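Local coordinates for novel protein similar to vertebrate potassium voltage-gated channel, subfamily H (Eag-related) family (Danio rerio, PDB 3UKN) that probably forms the pore of a voltage-gated potassium channel as one of four subunits, represented here by its cytoplasmic C-linker and cyclic nucleotide-binding homology domain, at residues S95-T100 against Q171-K176; S47-I52 against A118-C123; L80-S85 against S194-D199; D143-D148 against Y202-G207; R88-S93 against R183-Y188. One frame throughout, in Å; residues are numbered along the deposited sequence.

Contacts 1, 2 and 4 share one mixed sheet of the cyclic nucleotide-binding homology domain, whose strands run in the order 99-103, 168-174, 118-122, 144-146 and 200-203. Contact 1 pairs the first two strands and contact 4 the last two, their centres about 16 Å apart, while contact 2 sets the loop 47-52 on the middle strand. Contacts 3 and 5, centres about 14 Å apart, both use helix 186-199, and Tyr188 touches the segment 80-85. Along the chain contact 1 is nested inside contact 5, and contact 5 inside contact 3. Helices before and after the sheet strands are thereby drawn together, and the strand after helix 186-199 returns to the edge of the sheet.

Contact 1: S95-T100 against Q171-K176; sequences SLIIKT and QYISLK
Lys99 lays its CB over one face of the Tyr172 ring, 3.6 Å from CB to the ring centroid, in a CH-pi contact shifted toward the phenol end. The ring stands there because Tyr172 CG takes the crowded position between backbone N and carbonyl carbon (chi1 68°), tipping it over the adjacent strand. Beneath it the two residues form an antiparallel hydrogen-bonded pair: Lys99 N donates to Tyr172 O at 2.9 Å in an almost straight bond (173°), whereas the return bond from Tyr172 N to Lys99 O meets the carbonyl from above its plane. Thr100 and Gln171, the next pair, send their side chains to the other face of the sheet, side by side, with Thr100 CG2 3.6 Å from Gln171 CG. Further along, Ile173 CD1 is pressed tightly on Ile98 CG1 at 3.5 Å, and Ile173 CG2 meets Ile97 CD1 at 3.6 Å. Where direct pairing stops, a water continues it, donating to Ile97 O and accepting from Ser174 N. The polar ends are fixed from outside: Lys99 NZ bends away to Asp53 and Ser55 O, Tyr172 OH binds Asp53 N, and the Gln171 amide binds Glu76 and Leu77 N. Strand 168-174 also pairs with strand 118-122, and Ser174 caps helix 175-184, on whose Leu178 and Val181 Ile173 and Ile97 respectively rest.

Contact 2: S47-I52 against A118-C123; sequences SVNNGI and AIYFVC
Residues 48-50 take helical backbone angles without the regular bonding of a helix, closing one turn through a 2.9 Å hydrogen bond from Gly51 N to Val48 O, and this turn lies beside the extended strand 118-122. The centre of the contact is Tyr120, a buried residue, whose OH donates to Asn49 OD1 at 2.9 Å. The hydroxyl lies in the plane of the side-chain carbonyl, on a lone pair (C=O...O angle 111°), while OD1 in turn lies at the edge of the phenol ring, in its plane; amide and ring are turned 68° apart. Asn49 has CG anti to its backbone N (chi1 176°), and its amide is held at both ends, OD1 receiving a second bond from Gln117 N and ND2 donating to Ala115 O. The strand belongs to the beta roll of the cyclic nucleotide-binding fold, and the turn comes from the C-linker, after helix 32-45; the backbone of the turn is also bonded, at Val48 and Asn49, to Phe108 and Leu109. Apolar contacts flank the ring and the strand: Ile52 CG2 reaches Tyr120 OH from the ring edge at 3.6 Å, Val48 CG1 lies 4.2 Å from Tyr120 CE1, and Ile52 CD1 approaches Ala118 CB at 4.3 Å. Ser47 OG accepts from Asn50 N at 3.2 Å, an ST motif, and Asn50 ND2 extends to a weak hydrogen bond with Asp60 of the second subunit.

Contact 3: L80-S85 against S194-D199; sequences LPLFES and SEIQHD
Two first torsions set up this contact: Asp199 carries CG anti to its carbonyl carbon (chi1 -71°), and Leu82 carries CG anti to its backbone N (chi1 166°). The carboxylate is thereby brought to the start of the short 3-10 segment 81-83, while the leucine branches reach the side of the last turns of helix 186-199. Asp199 OD2 comes within 2.7 Å of Leu82 N, but the bond is bent to 117° at the hydrogen and therefore weak. The same oxygen lies only 3.1 Å from Leu82 CB. Its twin OD1 rests against the proline ring, 3.6 Å from Pro81 CG, so the carboxylate is wedged among carbons as well as met by an N-H. Lying at the start of the 3-10 segment, the carboxylate would be expected to gain some stabilisation from the peptide N-H groups there. Leu82 packs beside Ile196, both pointing the same way, with Leu82 CD2 3.9 Å from Ile196 CG1; the other branch, CD1, rests on the helix backbone, 3.5 Å from Ile196 N, and also touches Glu195 CB. The helix is kinked just here, and Asp199 N bonds back to Ile196 O, three residues earlier. Behind the contact, Leu82 CG stands over the centre of the Phe83 ring, and Leu82 O accepts from Tyr188 OH. The arrangement belongs to the helical part of the cyclic nucleotide-binding fold, in which helices following the beta roll pack against the chain leading into it.

Contact 4: D143-D148 against Y202-G207; sequences DLIGSD and YNLREG
The tight part of this contact is a short parallel pairing of Ile145 with Tyr202 and Gly146 with Asn203. Its shortest bond runs from Leu204 N to Gly146 O at 2.7 Å, nearly along the C=O axis; Gly146 N to Tyr202 O is longer at 3.3 Å, and Tyr202 N to Leu144 O is weak. Buried beside them, Leu204 CD1 meets Ile145 CG2 at 3.6 Å. The outer side is polar and looser. Asp148 OD1 is gripped twice: Asn203 ND2 donates at 2.7 Å, from above the carboxylate plane, and exposed Arg205 adds a salt bridge through NE at 3.0 Å, weak as a hydrogen bond and with guanidinium and carboxylate planes 78° apart. Asn203 OD1 meanwhile takes Arg205 N at 2.8 Å, an Asx turn just after the strand. Tyr202, Asn203 and Leu204 are consistent with the intrinsic ligand of KCNH channels, a short strand after the last helix of the domain occupying the pocket used by cyclic nucleotides in related domains. Tyr202 OH binds Asn159, its side chain touches Leu136 of strand 134-139, and Leu204 leans on Ile110 of strand 108-110, while strand 144-146 pairs on its other side with strand 118-122.

Contact 5: R88-S93 against R183-Y188; sequences RGCLRS and RLYPEY
Two Cys sulfur-aromatic contacts join helix 88-96 to the bend between helices 175-184 and 186-199, in the helical part of the cyclic nucleotide-binding fold. Cys90 points from its helix toward two tyrosines. Its CB sits squarely over the face of the Tyr185 ring, 3.8 Å from the centroid and 13° off the ring normal, which makes a well-centred CH-pi contact. With SG anti to the backbone N (chi1 -179°), the sulfur passes beyond this ring, 4.5 Å from its centroid and oblique to it, and continues to Tyr188, where it approaches CD2 at 3.7 Å. Cys90 SG is thus shared between two aromatic side chains, meeting neither along its normal. Tyr185 reaches over with CG anti to its carbonyl carbon (chi1 -57°), laying its ring across the helix, so that Cys90 CA and N also come over the same face. Its phenol end lies beside Gly89, whose lack of a side chain lets Tyr185 OH approach the backbone, 3.1 Å from Gly89 O. Tyr185 itself occupies the N-cap position of helix 186-199, and its side chain also touches Ser87. Tyr188, in the first turn of that helix, packs as well on Phe83 and Leu182. One turn up helix 88-96 from Gly89, the hydroxyl of Ser93 turns back on its own backbone, OG donating to Gly89 O at 2.9 Å, nearly along the C=O axis.

Contact 1: S95-T100 against Q171-K176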
# COMPACT_ATOMS: atom_id res chain seq x y z
N SER B 95 10.23 -14.18 4.47
CA SER B 95 10.95 -14.05 3.22
C SER B 95 10.00 -13.64 2.11
O SER B 95 10.42 -13.01 1.14
CB SER B 95 11.67 -15.35 2.83
OG SER B 95 10.74 -16.29 2.37
N LEU B 96 8.73 -14.00 2.26
CA LEU B 96 7.73 -13.67 1.25
C LEU B 96 7.23 -12.20 1.27
O LEU B 96 6.55 -11.78 0.34
CB LEU B 96 6.55 -14.65 1.32
CG LEU B 96 6.85 -16.12 1.03
CD1 LEU B 96 5.69 -17.02 1.45
CD2 LEU B 96 7.20 -16.32 -0.44
N ILE B 97 7.55 -11.45 2.33
CA ILE B 97 7.12 -10.05 2.43
C ILE B 97 8.31 -9.08 2.36
O ILE B 97 8.18 -7.89 2.64
CB ILE B 97 6.28 -9.74 3.73
CG1 ILE B 97 7.14 -9.92 5.00
CG2 ILE B 97 4.98 -10.57 3.78
CD1 ILE B 97 6.43 -9.53 6.32
N ILE B 98 9.47 -9.60 1.97
CA ILE B 98 10.66 -8.76 1.85
C ILE B 98 10.68 -8.08 0.48
O ILE B 98 10.45 -8.72 -0.54
CB ILE B 98 11.97 -9.60 2.04
CG1 ILE B 98 12.10 -10.09 3.48
CG2 ILE B 98 13.19 -8.79 1.64
CD1 ILE B 98 13.32 -10.91 3.71
N LYS B 99 10.97 -6.78 0.46
CA LYS B 99 10.98 -5.99 -0.76
C LYS B 99 12.37 -5.43 -0.97
O LYS B 99 13.21 -5.49 -0.07
CB LYS B 99 10.04 -4.80 -0.64
CG LYS B 99 8.66 -5.12 -0.11
CD LYS B 99 7.74 -5.49 -1.25
CE LYS B 99 6.33 -5.72 -0.75
NZ LYS B 99 5.45 -6.12 -1.89
N THR B 100 12.59 -4.84 -2.14
CA THR B 100 13.87 -4.26 -2.49
C THR B 100 13.65 -2.95 -3.23
O THR B 100 12.59 -2.73 -3.83
CB THR B 100 14.65 -5.20 -3.40
OG1 THR B 100 13.88 -5.45 -4.58
CG2 THR B 100 14.93 -6.53 -2.69
N GLN B 171 17.03 -3.78 0.91
CA GLN B 171 15.92 -4.68 1.19
C GLN B 171 15.23 -4.17 2.42
O GLN B 171 15.81 -3.43 3.21
CB GLN B 171 16.41 -6.10 1.45
CG GLN B 171 16.99 -6.78 0.25
CD GLN B 171 17.37 -8.22 0.52
OE1 GLN B 171 17.20 -8.73 1.63
NE2 GLN B 171 17.91 -8.87 -0.50
N TYR B 172 13.99 -4.60 2.63
CA TYR B 172 13.24 -4.12 3.78
C TYR B 172 11.98 -4.93 4.01
O TYR B 172 11.49 -5.63 3.12
CB TYR B 172 12.90 -2.62 3.61
CG TYR B 172 11.92 -2.31 2.50
CD1 TYR B 172 10.54 -2.28 2.74
CD2 TYR B 172 12.36 -2.01 1.20
CE1 TYR B 172 9.62 -1.96 1.70
CE2 TYR B 172 11.45 -1.70 0.16
CZ TYR B 172 10.09 -1.69 0.42
OH TYR B 172 9.21 -1.38 -0.60
N ILE B 173 11.46 -4.81 5.23
CA ILE B 173 10.20 -5.41 5.63
C ILE B 173 9.43 -4.32 6.41
O ILE B 173 9.99 -3.66 7.30
CB ILE B 173 10.45 -6.58 6.56
CG1 ILE B 173 11.40 -7.58 5.90
CG2 ILE B 173 9.14 -7.25 6.94
CD1 ILE B 173 11.57 -8.85 6.69
N SER B 174 8.16 -4.13 6.07
CA SER B 174 7.35 -3.11 6.72
C SER B 174 7.13 -3.53 8.15
O SER B 174 7.06 -4.73 8.45
CB SER B 174 5.98 -3.00 6.04
OG SER B 174 5.26 -4.21 6.18
N LEU B 175 7.00 -2.55 9.03
CA LEU B 175 6.71 -2.85 10.44
C LEU B 175 5.37 -3.55 10.55
O LEU B 175 5.17 -4.42 11.39
CB LEU B 175 6.71 -1.56 11.27
CG LEU B 175 8.05 -0.84 11.27
CD1 LEU B 175 8.11 0.20 12.40
CD2 LEU B 175 9.20 -1.89 11.39
N LYS B 176 4.43 -3.15 9.70
CA LYS B 176 3.11 -3.76 9.70
C LYS B 176 3.23 -5.26 9.40
O LYS B 176 2.70 -6.08 10.13
CB LYS B 176 2.23 -3.08 8.65
CG LYS B 176 0.76 -3.45 8.68
CD LYS B 176 0.03 -2.71 7.56
CE LYS B 176 -1.16 -3.48 7.00
NZ LYS B 176 -2.28 -3.56 7.97
O HOH W 1 7.18 -5.94 3.91
O HOH W 2 10.02 -1.84 -3.36

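Contact 2: S47-I52 against A118-C123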
# COMPACT_ATOMS: atom_id res chain seq x y z
N SER B 47 10.92 10.57 0.41
CA SER B 47 11.80 9.61 1.09
C SER B 47 11.32 8.19 0.76
O SER B 47 10.13 7.96 0.54
CB SER B 47 11.81 9.83 2.60
OG SER B 47 10.58 9.44 3.17
N VAL B 48 12.23 7.23 0.72
CA VAL B 48 11.79 5.86 0.53
C VAL B 48 10.88 5.44 1.66
O VAL B 48 9.88 4.78 1.43
CB VAL B 48 12.95 4.88 0.43
CG1 VAL B 48 12.42 3.45 0.55
CG2 VAL B 48 13.67 5.10 -0.88
N ASN B 49 11.23 5.83 2.89
CA ASN B 49 10.47 5.42 4.06
C ASN B 49 8.99 5.74 3.91
O ASN B 49 8.15 4.93 4.25
CB ASN B 49 11.03 6.05 5.34
CG ASN B 49 10.19 5.73 6.57
OD1 ASN B 49 10.14 4.59 7.02
ND2 ASN B 49 9.53 6.73 7.12
N ASN B 50 8.68 6.92 3.38
CA ASN B 50 7.28 7.31 3.20
C ASN B 50 6.63 6.77 1.93
O ASN B 50 5.41 6.87 1.76
CB ASN B 50 7.12 8.83 3.28
CG ASN B 50 7.20 9.35 4.71
OD1 ASN B 50 7.50 8.59 5.63
ND2 ASN B 50 6.93 10.63 4.89
N GLY B 51 7.43 6.20 1.02
CA GLY B 51 6.88 5.69 -0.22
C GLY B 51 6.98 4.19 -0.42
O GLY B 51 6.91 3.70 -1.56
N ILE B 52 7.14 3.44 0.67
CA ILE B 52 7.35 1.99 0.56
C ILE B 52 6.18 1.24 -0.08
O ILE B 52 5.02 1.66 -0.00
CB ILE B 52 7.71 1.33 1.91
CG1 ILE B 52 6.47 1.14 2.78
CG2 ILE B 52 8.78 2.12 2.64
CD1 ILE B 52 6.77 0.51 4.13
N ALA B 118 9.43 0.90 8.22
CA ALA B 118 10.08 -0.37 7.92
C ALA B 118 11.45 -0.45 8.57
O ALA B 118 11.99 0.57 9.02
CB ALA B 118 10.24 -0.52 6.40
N ILE B 119 12.01 -1.65 8.61
CA ILE B 119 13.44 -1.80 8.84
C ILE B 119 14.08 -2.08 7.49
O ILE B 119 13.47 -2.75 6.64
CB ILE B 119 13.78 -2.92 9.84
CG1 ILE B 119 13.34 -4.27 9.31
CG2 ILE B 119 13.09 -2.68 11.16
CD1 ILE B 119 13.54 -5.39 10.34
N TYR B 120 15.28 -1.56 7.28
CA TYR B 120 15.95 -1.64 5.99
C TYR B 120 17.31 -2.33 6.11
O TYR B 120 17.99 -2.24 7.14
CB TYR B 120 16.15 -0.23 5.41
CG TYR B 120 14.87 0.55 5.33
CD1 TYR B 120 14.13 0.57 4.16
CD2 TYR B 120 14.40 1.26 6.42
CE1 TYR B 120 12.94 1.28 4.07
CE2 TYR B 120 13.21 1.96 6.36
CZ TYR B 120 12.49 1.98 5.18
OH TYR B 120 11.29 2.67 5.11
N PHE B 121 17.70 -3.02 5.05
CA PHE B 121 18.97 -3.72 5.03
C PHE B 121 19.71 -3.25 3.79
O PHE B 121 19.14 -3.28 2.70
CB PHE B 121 18.71 -5.24 4.99
CG PHE B 121 19.97 -6.09 4.84
CD1 PHE B 121 20.64 -6.57 5.95
CD2 PHE B 121 20.44 -6.44 3.58
CE1 PHE B 121 21.80 -7.35 5.83
CE2 PHE B 121 21.59 -7.23 3.45
CZ PHE B 121 22.27 -7.68 4.57
N VAL B 122 20.95 -2.79 3.95
CA VAL B 122 21.78 -2.41 2.80
C VAL B 122 22.47 -3.61 2.13
O VAL B 122 23.37 -4.20 2.72
CB VAL B 122 22.87 -1.40 3.23
CG1 VAL B 122 23.52 -0.74 2.01
CG2 VAL B 122 22.29 -0.35 4.14
N CYS B 123 22.06 -3.97 0.91
CA CYS B 123 22.76 -5.03 0.14
C CYS B 123 23.98 -4.50 -0.60
O CYS B 123 24.94 -5.22 -0.82
CB CYS B 123 21.85 -5.71 -0.89
SG CYS B 123 20.31 -6.36 -0.28

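Contact 3: L80-S85 against S194-D199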
# COMPACT_ATOMS: atom_id res chain seq x y z
N LEU B 80 20.93 -12.63 8.77
CA LEU B 80 21.50 -12.09 10.00
C LEU B 80 21.35 -13.03 11.23
O LEU B 80 20.41 -13.82 11.30
CB LEU B 80 20.87 -10.73 10.32
CG LEU B 80 21.11 -9.63 9.30
CD1 LEU B 80 20.08 -8.48 9.47
CD2 LEU B 80 22.58 -9.13 9.36
N PRO B 81 22.29 -12.94 12.18
CA PRO B 81 22.22 -13.68 13.45
C PRO B 81 20.86 -13.54 14.14
O PRO B 81 20.43 -14.43 14.86
CB PRO B 81 23.31 -13.02 14.30
CG PRO B 81 24.35 -12.64 13.31
CD PRO B 81 23.61 -12.30 12.01
N LEU B 82 20.22 -12.39 13.92
CA LEU B 82 18.92 -12.09 14.51
C LEU B 82 17.87 -13.20 14.26
O LEU B 82 16.96 -13.41 15.07
CB LEU B 82 18.43 -10.77 13.91
CG LEU B 82 16.98 -10.39 14.10
CD1 LEU B 82 16.68 -10.40 15.60
CD2 LEU B 82 16.73 -9.04 13.50
N PHE B 83 18.02 -13.90 13.14
CA PHE B 83 17.01 -14.88 12.68
C PHE B 83 17.40 -16.33 12.96
O PHE B 83 16.64 -17.25 12.67
CB PHE B 83 16.67 -14.66 11.18
CG PHE B 83 16.06 -13.30 10.91
CD1 PHE B 83 14.76 -13.04 11.26
CD2 PHE B 83 16.82 -12.28 10.37
CE1 PHE B 83 14.22 -11.80 11.08
CE2 PHE B 83 16.29 -11.03 10.17
CZ PHE B 83 14.98 -10.79 10.53
N GLU B 84 18.57 -16.52 13.56
CA GLU B 84 19.08 -17.86 13.84
C GLU B 84 18.05 -18.76 14.53
O GLU B 84 17.93 -19.94 14.19
CB GLU B 84 20.36 -17.79 14.69
CG GLU B 84 20.97 -19.13 15.04
CD GLU B 84 21.69 -19.79 13.87
OE1 GLU B 84 21.50 -19.31 12.73
OE2 GLU B 84 22.43 -20.77 14.11
N SER B 85 17.30 -18.20 15.48
CA SER B 85 16.39 -18.99 16.29
C SER B 85 14.94 -19.02 15.77
O SER B 85 14.04 -19.56 16.42
CB SER B 85 16.44 -18.53 17.75
OG SER B 85 15.59 -17.41 17.95
N SER B 194 14.96 -9.52 22.08
CA SER B 194 16.24 -9.66 22.74
C SER B 194 17.44 -9.72 21.81
O SER B 194 18.57 -9.61 22.28
CB SER B 194 16.25 -10.90 23.65
OG SER B 194 15.35 -10.71 24.73
N GLU B 195 17.21 -9.91 20.51
CA GLU B 195 18.34 -10.12 19.60
C GLU B 195 18.58 -9.02 18.56
O GLU B 195 19.70 -8.84 18.07
CB GLU B 195 18.23 -11.46 18.88
CG GLU B 195 17.88 -12.64 19.76
CD GLU B 195 19.08 -13.38 20.28
OE1 GLU B 195 20.20 -13.09 19.81
OE2 GLU B 195 18.92 -14.25 21.17
N ILE B 196 17.53 -8.29 18.20
CA ILE B 196 17.66 -7.33 17.12
C ILE B 196 18.75 -6.31 17.39
O ILE B 196 19.41 -5.81 16.47
CB ILE B 196 16.33 -6.62 16.84
CG1 ILE B 196 16.46 -5.72 15.58
CG2 ILE B 196 15.85 -5.84 18.08
CD1 ILE B 196 15.26 -4.89 15.34
N GLN B 197 18.98 -5.98 18.65
CA GLN B 197 19.93 -4.91 18.91
C GLN B 197 21.38 -5.30 18.59
O GLN B 197 22.19 -4.43 18.24
CB GLN B 197 19.78 -4.35 20.31
CG GLN B 197 18.58 -3.46 20.48
CD GLN B 197 18.36 -3.07 21.94
OE1 GLN B 197 18.12 -3.92 22.79
NE2 GLN B 197 18.46 -1.78 22.24
N HIS B 198 21.72 -6.58 18.70
CA HIS B 198 23.07 -7.02 18.30
C HIS B 198 23.34 -6.75 16.81
O HIS B 198 24.48 -6.60 16.39
CB HIS B 198 23.27 -8.53 18.53
CG HIS B 198 23.07 -8.98 19.94
ND1 HIS B 198 22.16 -9.97 20.27
CD2 HIS B 198 23.67 -8.61 21.09
CE1 HIS B 198 22.20 -10.17 21.58
NE2 HIS B 198 23.11 -9.37 22.10
N ASP B 199 22.29 -6.75 15.99
CA ASP B 199 22.47 -6.64 14.55
C ASP B 199 22.13 -5.26 14.01
O ASP B 199 22.42 -4.95 12.85
CB ASP B 199 21.65 -7.71 13.83
CG ASP B 199 22.23 -9.11 14.02
OD1 ASP B 199 23.47 -9.26 13.99
OD2 ASP B 199 21.45 -10.06 14.23

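Contact 4: D143-D148 against Y202-G207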
# COMPACT_ATOMS: atom_id res chain seq x y z
N ASP B 143 24.62 -3.66 6.67
CA ASP B 143 24.08 -2.90 7.78
C ASP B 143 22.55 -2.94 7.86
O ASP B 143 21.84 -2.87 6.84
CB ASP B 143 24.59 -1.44 7.76
CG ASP B 143 26.09 -1.33 8.07
OD1 ASP B 143 26.65 -2.25 8.71
OD2 ASP B 143 26.72 -0.33 7.69
N LEU B 144 22.04 -3.05 9.07
CA LEU B 144 20.61 -3.06 9.33
C LEU B 144 20.19 -1.73 9.93
O LEU B 144 20.80 -1.26 10.89
CB LEU B 144 20.26 -4.19 10.29
CG LEU B 144 18.77 -4.44 10.57
CD1 LEU B 144 18.08 -5.07 9.36
CD2 LEU B 144 18.60 -5.33 11.80
N ILE B 145 19.16 -1.11 9.36
CA ILE B 145 18.67 0.18 9.82
C ILE B 145 17.24 0.07 10.35
O ILE B 145 16.36 -0.47 9.67
CB ILE B 145 18.67 1.20 8.68
CG1 ILE B 145 20.06 1.28 8.04
CG2 ILE B 145 18.25 2.59 9.20
CD1 ILE B 145 20.05 1.94 6.66
N GLY B 146 17.01 0.58 11.56
CA GLY B 146 15.70 0.47 12.16
C GLY B 146 15.59 1.05 13.55
O GLY B 146 16.13 2.12 13.86
N SER B 147 14.85 0.34 14.39
CA SER B 147 14.61 0.76 15.75
C SER B 147 14.53 -0.48 16.64
O SER B 147 14.33 -1.59 16.16
CB SER B 147 13.31 1.56 15.82
OG SER B 147 12.89 1.74 17.15
N ASP B 148 14.68 -0.27 17.95
CA ASP B 148 14.74 -1.34 18.93
C ASP B 148 13.37 -1.70 19.51
O ASP B 148 13.25 -2.73 20.17
CB ASP B 148 15.68 -0.94 20.07
CG ASP B 148 15.19 0.26 20.84
OD1 ASP B 148 15.28 1.39 20.31
OD2 ASP B 148 14.72 0.09 21.98
N TYR B 202 22.26 1.06 13.04
CA TYR B 202 21.81 2.34 13.55
C TYR B 202 20.35 2.31 13.99
O TYR B 202 19.50 1.78 13.29
CB TYR B 202 22.05 3.49 12.56
CG TYR B 202 21.78 4.85 13.19
CD1 TYR B 202 22.76 5.51 13.93
CD2 TYR B 202 20.52 5.45 13.07
CE1 TYR B 202 22.50 6.73 14.52
CE2 TYR B 202 20.26 6.67 13.66
CZ TYR B 202 21.24 7.31 14.38
OH TYR B 202 20.96 8.54 14.96
N ASN B 203 20.09 2.91 15.15
CA ASN B 203 18.78 2.91 15.79
C ASN B 203 18.15 4.31 15.71
O ASN B 203 18.64 5.27 16.30
CB ASN B 203 18.94 2.47 17.26
CG ASN B 203 17.63 2.47 18.02
OD1 ASN B 203 16.64 3.03 17.59
ND2 ASN B 203 17.64 1.82 19.17
N LEU B 204 17.04 4.41 15.00
CA LEU B 204 16.40 5.68 14.73
C LEU B 204 15.43 6.16 15.80
O LEU B 204 14.83 7.22 15.66
CB LEU B 204 15.70 5.61 13.37
CG LEU B 204 16.72 5.49 12.23
CD1 LEU B 204 16.11 4.95 10.97
CD2 LEU B 204 17.37 6.85 11.97
N ARG B 205 15.28 5.38 16.87
CA ARG B 205 14.32 5.69 17.92
C ARG B 205 14.74 6.93 18.71
O ARG B 205 15.82 6.95 19.33
CB ARG B 205 14.10 4.51 18.86
CG ARG B 205 12.88 4.67 19.78
CD ARG B 205 12.69 3.48 20.70
NE ARG B 205 13.68 3.46 21.77
CZ ARG B 205 13.40 3.70 23.04
NH1 ARG B 205 12.15 3.97 23.40
NH2 ARG B 205 14.36 3.68 23.96
N GLU B 206 13.90 7.96 18.66
CA GLU B 206 14.12 9.21 19.38
C GLU B 206 14.52 8.92 20.83
O GLU B 206 13.72 8.43 21.62
CB GLU B 206 12.85 10.07 19.32
CG GLU B 206 13.02 11.50 19.79
CD GLU B 206 13.95 12.29 18.90
OE1 GLU B 206 13.69 12.33 17.67
OE2 GLU B 206 14.93 12.87 19.41
N GLY B 207 15.77 9.23 21.16
CA GLY B 207 16.29 8.94 22.48
C GLY B 207 16.98 7.59 22.56
O GLY B 207 18.06 7.40 22.00

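Contact 5: R88-S93 against R183-Y188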
# COMPACT_ATOMS: atom_id res chain seq x y z
N ARG B 88 11.26 -22.59 10.86
CA ARG B 88 11.23 -22.57 9.39
C ARG B 88 9.99 -21.85 8.88
O ARG B 88 10.04 -21.07 7.91
CB ARG B 88 11.30 -23.99 8.82
CG ARG B 88 11.42 -24.06 7.31
CD ARG B 88 11.29 -25.54 6.82
NE ARG B 88 9.90 -25.99 6.89
CZ ARG B 88 9.47 -27.23 6.76
NH1 ARG B 88 10.34 -28.23 6.57
NH2 ARG B 88 8.17 -27.49 6.84
N GLY B 89 8.87 -22.11 9.53
CA GLY B 89 7.64 -21.42 9.18
C GLY B 89 7.73 -19.91 9.34
O GLY B 89 7.14 -19.16 8.58
N CYS B 90 8.47 -19.45 10.34
CA CYS B 90 8.61 -18.01 10.55
C CYS B 90 9.52 -17.40 9.48
O CYS B 90 9.24 -16.34 8.94
CB CYS B 90 9.17 -17.71 11.94
SG CYS B 90 9.34 -15.94 12.28
N LEU B 91 10.62 -18.07 9.17
CA LEU B 91 11.49 -17.54 8.13
C LEU B 91 10.82 -17.52 6.74
O LEU B 91 10.97 -16.56 5.97
CB LEU B 91 12.83 -18.27 8.13
CG LEU B 91 13.60 -17.83 9.38
CD1 LEU B 91 14.67 -18.81 9.80
CD2 LEU B 91 14.18 -16.42 9.21
N ARG B 92 10.06 -18.56 6.41
CA ARG B 92 9.39 -18.56 5.11
C ARG B 92 8.45 -17.37 4.95
O ARG B 92 8.58 -16.61 4.00
CB ARG B 92 8.68 -19.89 4.86
CG ARG B 92 9.66 -20.95 4.38
CD ARG B 92 9.03 -22.32 4.33
NE ARG B 92 9.96 -23.33 3.83
CZ ARG B 92 9.67 -24.63 3.77
NH1 ARG B 92 8.49 -25.05 4.19
NH2 ARG B 92 10.56 -25.50 3.30
N SER B 93 7.51 -17.22 5.88
CA SER B 93 6.61 -16.06 5.93
C SER B 93 7.34 -14.74 5.76
O SER B 93 6.98 -13.92 4.93
CB SER B 93 5.83 -16.05 7.24
OG SER B 93 5.24 -17.32 7.50
N ARG B 183 3.42 -11.92 15.48
CA ARG B 183 2.21 -12.28 16.22
C ARG B 183 1.81 -13.75 16.01
O ARG B 183 1.08 -14.33 16.81
CB ARG B 183 1.08 -11.33 15.80
CG ARG B 183 -0.16 -11.40 16.64
CD ARG B 183 -1.22 -10.50 16.04
NE ARG B 183 -1.17 -10.55 14.58
CZ ARG B 183 -1.65 -11.56 13.85
NH1 ARG B 183 -2.22 -12.60 14.45
NH2 ARG B 183 -1.55 -11.53 12.53
N LEU B 184 2.29 -14.36 14.93
CA LEU B 184 1.95 -15.73 14.62
C LEU B 184 3.05 -16.65 15.13
O LEU B 184 2.87 -17.86 15.17
CB LEU B 184 1.78 -15.90 13.11
CG LEU B 184 0.83 -14.90 12.46
CD1 LEU B 184 0.96 -14.92 10.94
CD2 LEU B 184 -0.61 -15.16 12.90
N TYR B 185 4.19 -16.06 15.50
CA TYR B 185 5.29 -16.79 16.11
C TYR B 185 5.77 -16.07 17.38
O TYR B 185 6.88 -15.55 17.41
CB TYR B 185 6.44 -16.97 15.10
CG TYR B 185 5.98 -17.68 13.84
CD1 TYR B 185 6.07 -19.07 13.73
CD2 TYR B 185 5.41 -16.97 12.79
CE1 TYR B 185 5.64 -19.72 12.60
CE2 TYR B 185 4.97 -17.62 11.66
CZ TYR B 185 5.08 -19.00 11.56
OH TYR B 185 4.64 -19.65 10.43
N PRO B 186 4.91 -16.03 18.42
CA PRO B 186 5.14 -15.31 19.69
C PRO B 186 6.45 -15.71 20.36
O PRO B 186 7.10 -14.89 20.98
CB PRO B 186 3.98 -15.78 20.58
CG PRO B 186 2.94 -16.28 19.64
CD PRO B 186 3.64 -16.78 18.42
N GLU B 187 6.81 -16.98 20.24
CA GLU B 187 8.00 -17.50 20.87
C GLU B 187 9.22 -16.85 20.24
O GLU B 187 10.12 -16.38 20.93
CB GLU B 187 8.07 -19.01 20.73
CG GLU B 187 7.04 -19.75 21.56
CD GLU B 187 6.92 -21.22 21.19
OE1 GLU B 187 7.84 -21.75 20.53
OE2 GLU B 187 5.89 -21.84 21.56
N TYR B 188 9.24 -16.84 18.91
CA TYR B 188 10.34 -16.21 18.23
C TYR B 188 10.37 -14.71 18.52
O TYR B 188 11.44 -14.13 18.64
CB TYR B 188 10.35 -16.48 16.71
CG TYR B 188 11.41 -15.63 16.07
CD1 TYR B 188 12.75 -15.81 16.40
CD2 TYR B 188 11.08 -14.59 15.23
CE1 TYR B 188 13.74 -15.00 15.86
CE2 TYR B 188 12.07 -13.76 14.69
CZ TYR B 188 13.39 -13.98 15.01
OH TYR B 188 14.37 -13.16 14.47